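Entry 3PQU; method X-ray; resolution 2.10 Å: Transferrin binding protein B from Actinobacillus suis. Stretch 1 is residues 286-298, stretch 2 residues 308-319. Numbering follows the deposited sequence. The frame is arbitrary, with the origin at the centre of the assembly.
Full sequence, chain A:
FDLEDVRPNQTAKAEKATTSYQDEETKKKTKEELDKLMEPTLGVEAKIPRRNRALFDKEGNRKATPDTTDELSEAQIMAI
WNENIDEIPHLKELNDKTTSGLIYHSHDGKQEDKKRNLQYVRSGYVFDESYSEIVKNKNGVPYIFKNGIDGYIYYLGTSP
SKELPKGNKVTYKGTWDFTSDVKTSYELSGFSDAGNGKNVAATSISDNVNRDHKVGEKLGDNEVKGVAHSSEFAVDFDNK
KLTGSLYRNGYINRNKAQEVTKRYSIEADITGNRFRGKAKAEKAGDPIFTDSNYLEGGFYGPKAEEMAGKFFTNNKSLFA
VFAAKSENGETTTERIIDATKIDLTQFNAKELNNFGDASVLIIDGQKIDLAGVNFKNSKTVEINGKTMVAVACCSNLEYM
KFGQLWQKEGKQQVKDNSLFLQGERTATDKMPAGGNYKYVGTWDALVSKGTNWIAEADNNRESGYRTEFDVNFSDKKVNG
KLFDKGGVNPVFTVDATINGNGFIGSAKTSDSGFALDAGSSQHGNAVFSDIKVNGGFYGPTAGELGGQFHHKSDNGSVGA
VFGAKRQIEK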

# COMPACT_ATOMS: atom_id res chain seq x y z
N ASP A 286 -3.46 -4.88 -32.78
CA ASP A 286 -3.85 -3.53 -32.35
C ASP A 286 -2.60 -2.70 -32.00
O ASP A 286 -1.76 -3.15 -31.20
CB ASP A 286 -4.81 -3.58 -31.16
CG ASP A 286 -5.48 -2.24 -30.89
OD1 ASP A 286 -6.71 -2.16 -31.08
OD2 ASP A 286 -4.77 -1.27 -30.53
N PRO A 287 -2.46 -1.51 -32.60
CA PRO A 287 -1.20 -0.80 -32.34
C PRO A 287 -1.07 -0.27 -30.91
O PRO A 287 0.06 0.01 -30.49
CB PRO A 287 -1.21 0.36 -33.34
CG PRO A 287 -2.66 0.53 -33.73
CD PRO A 287 -3.31 -0.81 -33.60
N ILE A 288 -2.15 -0.14 -30.16
CA ILE A 288 -1.95 0.31 -28.78
C ILE A 288 -2.30 -0.69 -27.69
O ILE A 288 -1.66 -0.70 -26.64
CB ILE A 288 -2.59 1.69 -28.48
CG1 ILE A 288 -4.09 1.63 -28.56
CG2 ILE A 288 -2.06 2.77 -29.44
CD1 ILE A 288 -4.80 2.95 -28.05
N PHE A 289 -3.31 -1.54 -27.92
CA PHE A 289 -3.69 -2.54 -26.93
C PHE A 289 -2.84 -3.80 -27.08
O PHE A 289 -3.25 -4.80 -27.68
CB PHE A 289 -5.21 -2.81 -26.98
CG PHE A 289 -6.03 -1.57 -26.64
CD1 PHE A 289 -6.09 -1.11 -25.33
CD2 PHE A 289 -6.65 -0.83 -27.63
CE1 PHE A 289 -6.82 0.05 -25.01
CE2 PHE A 289 -7.38 0.33 -27.31
CZ PHE A 289 -7.45 0.76 -26.00
N THR A 290 -1.63 -3.73 -26.52
CA THR A 290 -0.62 -4.77 -26.70
C THR A 290 -0.28 -5.39 -25.35
O THR A 290 -0.80 -4.95 -24.32
CB THR A 290 0.66 -4.18 -27.27
OG1 THR A 290 1.00 -3.02 -26.49
CG2 THR A 290 0.48 -3.77 -28.75
N ASP A 291 0.63 -6.37 -25.35
CA ASP A 291 0.98 -7.13 -24.14
C ASP A 291 1.79 -6.30 -23.16
O ASP A 291 2.53 -5.41 -23.57
CB ASP A 291 1.86 -8.35 -24.50
CG ASP A 291 1.10 -9.41 -25.27
OD1 ASP A 291 -0.15 -9.44 -25.16
OD2 ASP A 291 1.78 -10.21 -25.95
N SER A 292 1.68 -6.64 -21.88
CA SER A 292 2.51 -6.02 -20.85
C SER A 292 3.07 -7.06 -19.89
O SER A 292 2.32 -7.91 -19.43
CB SER A 292 1.69 -5.04 -19.98
OG SER A 292 2.49 -4.60 -18.86
N ASN A 293 4.36 -6.98 -19.58
CA ASN A 293 5.00 -7.81 -18.56
C ASN A 293 5.07 -7.09 -17.23
O ASN A 293 5.71 -7.58 -16.29
CB ASN A 293 6.45 -8.12 -18.95
CG ASN A 293 6.55 -9.21 -19.97
OD1 ASN A 293 5.71 -10.11 -20.03
ND2 ASN A 293 7.61 -9.16 -20.76
N TYR A 294 4.46 -5.91 -17.15
CA TYR A 294 4.66 -5.00 -16.03
C TYR A 294 3.35 -4.58 -15.36
O TYR A 294 3.00 -3.40 -15.34
CB TYR A 294 5.45 -3.77 -16.50
CG TYR A 294 6.77 -4.18 -17.10
CD1 TYR A 294 7.86 -4.48 -16.29
CD2 TYR A 294 6.92 -4.27 -18.48
CE1 TYR A 294 9.08 -4.87 -16.84
CE2 TYR A 294 8.14 -4.66 -19.04
CZ TYR A 294 9.20 -4.96 -18.22
OH TYR A 294 10.39 -5.34 -18.78
N LEU A 295 2.64 -5.56 -14.83
CA LEU A 295 1.41 -5.29 -14.10
C LEU A 295 1.67 -5.44 -12.61
O LEU A 295 2.27 -6.43 -12.18
CB LEU A 295 0.32 -6.28 -14.54
CG LEU A 295 -1.05 -6.12 -13.86
CD1 LEU A 295 -2.19 -6.37 -14.86
CD2 LEU A 295 -1.18 -7.03 -12.63
N GLU A 296 1.22 -4.47 -11.82
CA GLU A 296 1.41 -4.52 -10.37
C GLU A 296 0.26 -3.77 -9.74
O GLU A 296 -0.16 -2.74 -10.25
CB GLU A 296 2.74 -3.86 -9.96
CG GLU A 296 3.24 -4.23 -8.56
CD GLU A 296 2.59 -3.44 -7.41
OE1 GLU A 296 1.88 -2.44 -7.66
OE2 GLU A 296 2.82 -3.81 -6.24
N GLY A 297 -0.25 -4.31 -8.64
CA GLY A 297 -1.31 -3.66 -7.90
C GLY A 297 -1.39 -4.19 -6.47
O GLY A 297 -0.52 -4.93 -6.02
N GLY A 298 -2.44 -3.81 -5.75
CA GLY A 298 -2.60 -4.26 -4.38
C GLY A 298 -4.04 -4.35 -3.89
O GLY A 298 -4.96 -3.85 -4.54
N ALA A 308 -6.72 -2.59 -6.64
CA ALA A 308 -6.40 -1.64 -7.69
C ALA A 308 -4.98 -1.86 -8.18
O ALA A 308 -4.12 -2.36 -7.44
CB ALA A 308 -6.59 -0.18 -7.20
N GLY A 309 -4.74 -1.50 -9.44
CA GLY A 309 -3.39 -1.62 -9.96
C GLY A 309 -3.22 -0.94 -11.30
O GLY A 309 -4.09 -0.16 -11.72
N LYS A 310 -2.09 -1.20 -11.94
CA LYS A 310 -1.76 -0.57 -13.19
C LYS A 310 -0.85 -1.46 -14.04
O LYS A 310 -0.23 -2.39 -13.52
CB LYS A 310 -1.10 0.81 -12.94
CG LYS A 310 0.29 0.79 -12.27
CD LYS A 310 1.38 0.29 -13.23
CE LYS A 310 2.77 0.66 -12.76
NZ LYS A 310 3.14 0.01 -11.46
N PHE A 311 -0.79 -1.20 -15.34
CA PHE A 311 0.23 -1.82 -16.16
C PHE A 311 0.70 -0.90 -17.27
O PHE A 311 0.02 0.07 -17.59
CB PHE A 311 -0.20 -3.21 -16.68
CG PHE A 311 -1.35 -3.18 -17.66
CD1 PHE A 311 -1.12 -2.97 -19.01
CD2 PHE A 311 -2.66 -3.40 -17.23
CE1 PHE A 311 -2.20 -2.97 -19.92
CE2 PHE A 311 -3.73 -3.41 -18.13
CZ PHE A 311 -3.49 -3.20 -19.47
N PHE A 312 1.89 -1.19 -17.80
CA PHE A 312 2.54 -0.39 -18.83
C PHE A 312 3.00 -1.35 -19.93
O PHE A 312 3.76 -2.29 -19.66
CB PHE A 312 3.71 0.37 -18.18
CG PHE A 312 4.40 1.36 -19.09
CD1 PHE A 312 3.67 2.15 -19.97
CD2 PHE A 312 5.79 1.53 -19.02
CE1 PHE A 312 4.31 3.09 -20.79
CE2 PHE A 312 6.44 2.48 -19.82
CZ PHE A 312 5.70 3.26 -20.70
N THR A 313 2.53 -1.15 -21.17
CA THR A 313 2.77 -2.15 -22.21
C THR A 313 4.25 -2.20 -22.59
O THR A 313 5.00 -1.25 -22.35
CB THR A 313 1.86 -2.00 -23.45
OG1 THR A 313 2.05 -0.73 -24.06
CG2 THR A 313 0.36 -2.19 -23.07
N ASN A 314 4.67 -3.34 -23.13
CA ASN A 314 6.08 -3.57 -23.40
C ASN A 314 6.63 -2.66 -24.48
O ASN A 314 7.80 -2.32 -24.46
CB ASN A 314 6.36 -5.05 -23.76
CG ASN A 314 5.94 -6.00 -22.65
OD1 ASN A 314 5.98 -5.65 -21.47
ND2 ASN A 314 5.51 -7.21 -23.03
N ASN A 315 5.77 -2.28 -25.42
CA ASN A 315 6.17 -1.33 -26.47
C ASN A 315 5.83 0.12 -26.08
O ASN A 315 5.83 1.00 -26.93
CB ASN A 315 5.45 -1.66 -27.78
CG ASN A 315 3.92 -1.55 -27.64
OD1 ASN A 315 3.37 -1.83 -26.60
ND2 ASN A 315 3.26 -1.14 -28.70
N LYS A 316 5.50 0.36 -24.80
CA LYS A 316 5.22 1.71 -24.27
C LYS A 316 4.04 2.45 -24.96
O LYS A 316 3.97 3.68 -24.95
CB LYS A 316 6.50 2.57 -24.34
CG LYS A 316 7.71 1.91 -23.63
CD LYS A 316 8.92 2.82 -23.64
CE LYS A 316 10.01 2.31 -22.71
NZ LYS A 316 10.21 0.85 -22.88
N SER A 317 3.12 1.70 -25.54
CA SER A 317 1.99 2.28 -26.24
C SER A 317 0.86 2.67 -25.30
O SER A 317 -0.04 3.39 -25.70
CB SER A 317 1.42 1.28 -27.25
OG SER A 317 1.03 0.08 -26.58
N LEU A 318 0.89 2.17 -24.06
CA LEU A 318 -0.29 2.25 -23.17
C LEU A 318 0.03 2.19 -21.68
O LEU A 318 0.77 1.30 -21.21
CB LEU A 318 -1.28 1.12 -23.49
CG LEU A 318 -2.71 1.35 -22.97
CD1 LEU A 318 -3.51 2.11 -23.99
CD2 LEU A 318 -3.42 0.04 -22.68
N PHE A 319 -0.56 3.12 -20.94
CA PHE A 319 -0.58 3.07 -19.47
C PHE A 319 -2.04 2.86 -19.06
O PHE A 319 -2.91 3.63 -19.47
CB PHE A 319 -0.01 4.38 -18.85
CG PHE A 319 -0.15 4.46 -17.32
CD1 PHE A 319 0.61 3.64 -16.49
CD2 PHE A 319 -1.08 5.32 -16.74
CE1 PHE A 319 0.47 3.69 -15.11
CE2 PHE A 319 -1.22 5.39 -15.35
CZ PHE A 319 -0.45 4.56 -14.54
O HOH W 1 2.51 -0.30 -31.83
O HOH W 2 4.00 -9.78 -21.83
O HOH W 3 1.59 -0.28 -9.15

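Residues 286-298 and 308-319 of transferrin binding protein B pack along most of their length, burying 885 Å² in total. Two small apolar groups lie at the heart of the contact. In one, Leu295 and Phe311 pair on the same face of the sheet, CB to CB at 3.8 Å, and Ser292 CB lies 3.6 Å from Phe311 CD1. In the other, Leu318, at the start of the strand that follows the turn, reaches Phe289 (CD2 to CD1, 3.9 Å) and Ile288 (CD1 to CD1, 4.3 Å). Strands 294-298 and 308-312 run antiparallel, their axes at 167°. Paired backbone bonds fasten the ladder: Glu296 N to Lys310 O (3.1 Å) and Lys310 N to Glu296 O (3.0 Å), then Gly298 N to Ala308 O (2.8 Å) and Ala308 N to Gly298 O (3.0 Å). Between these pairs Gly297 CA and Gly309 CA approach to 3.6 Å; a CB on Gly297 would clash with Ala308 O and Gly309 CA, so the bare backbones permit this closeness. Toward Tyr294 the ladder loosens, and Phe312 N bonds only weakly to Tyr294 O at 3.5 Å. Side chains take over at the corner: Ser292 OG donates to Phe312 O (2.8 Å) while accepting from Tyr294 N (2.9 Å), bridging the strands where the chain turns. Next to it, Asn314 grips stretch 1 twice, through its N to Asp291 O (3.0 Å) and through its OD1 from Asn293 N (2.8 Å). Asn314 is the second residue of the type I turn Thr313-Lys316; the following Asn315 accepts at OD1 from Thr290 OG1 (2.7 Å). Ser317 OG sits 2.8 Å from Ile288 O, within a cluster of hydroxyls. Water completes the polar edge: water 1 joins Pro287 O to Asn315 ND2, the latter weakly, and water 2 links Asn293 OD1 with Asn314 ND2.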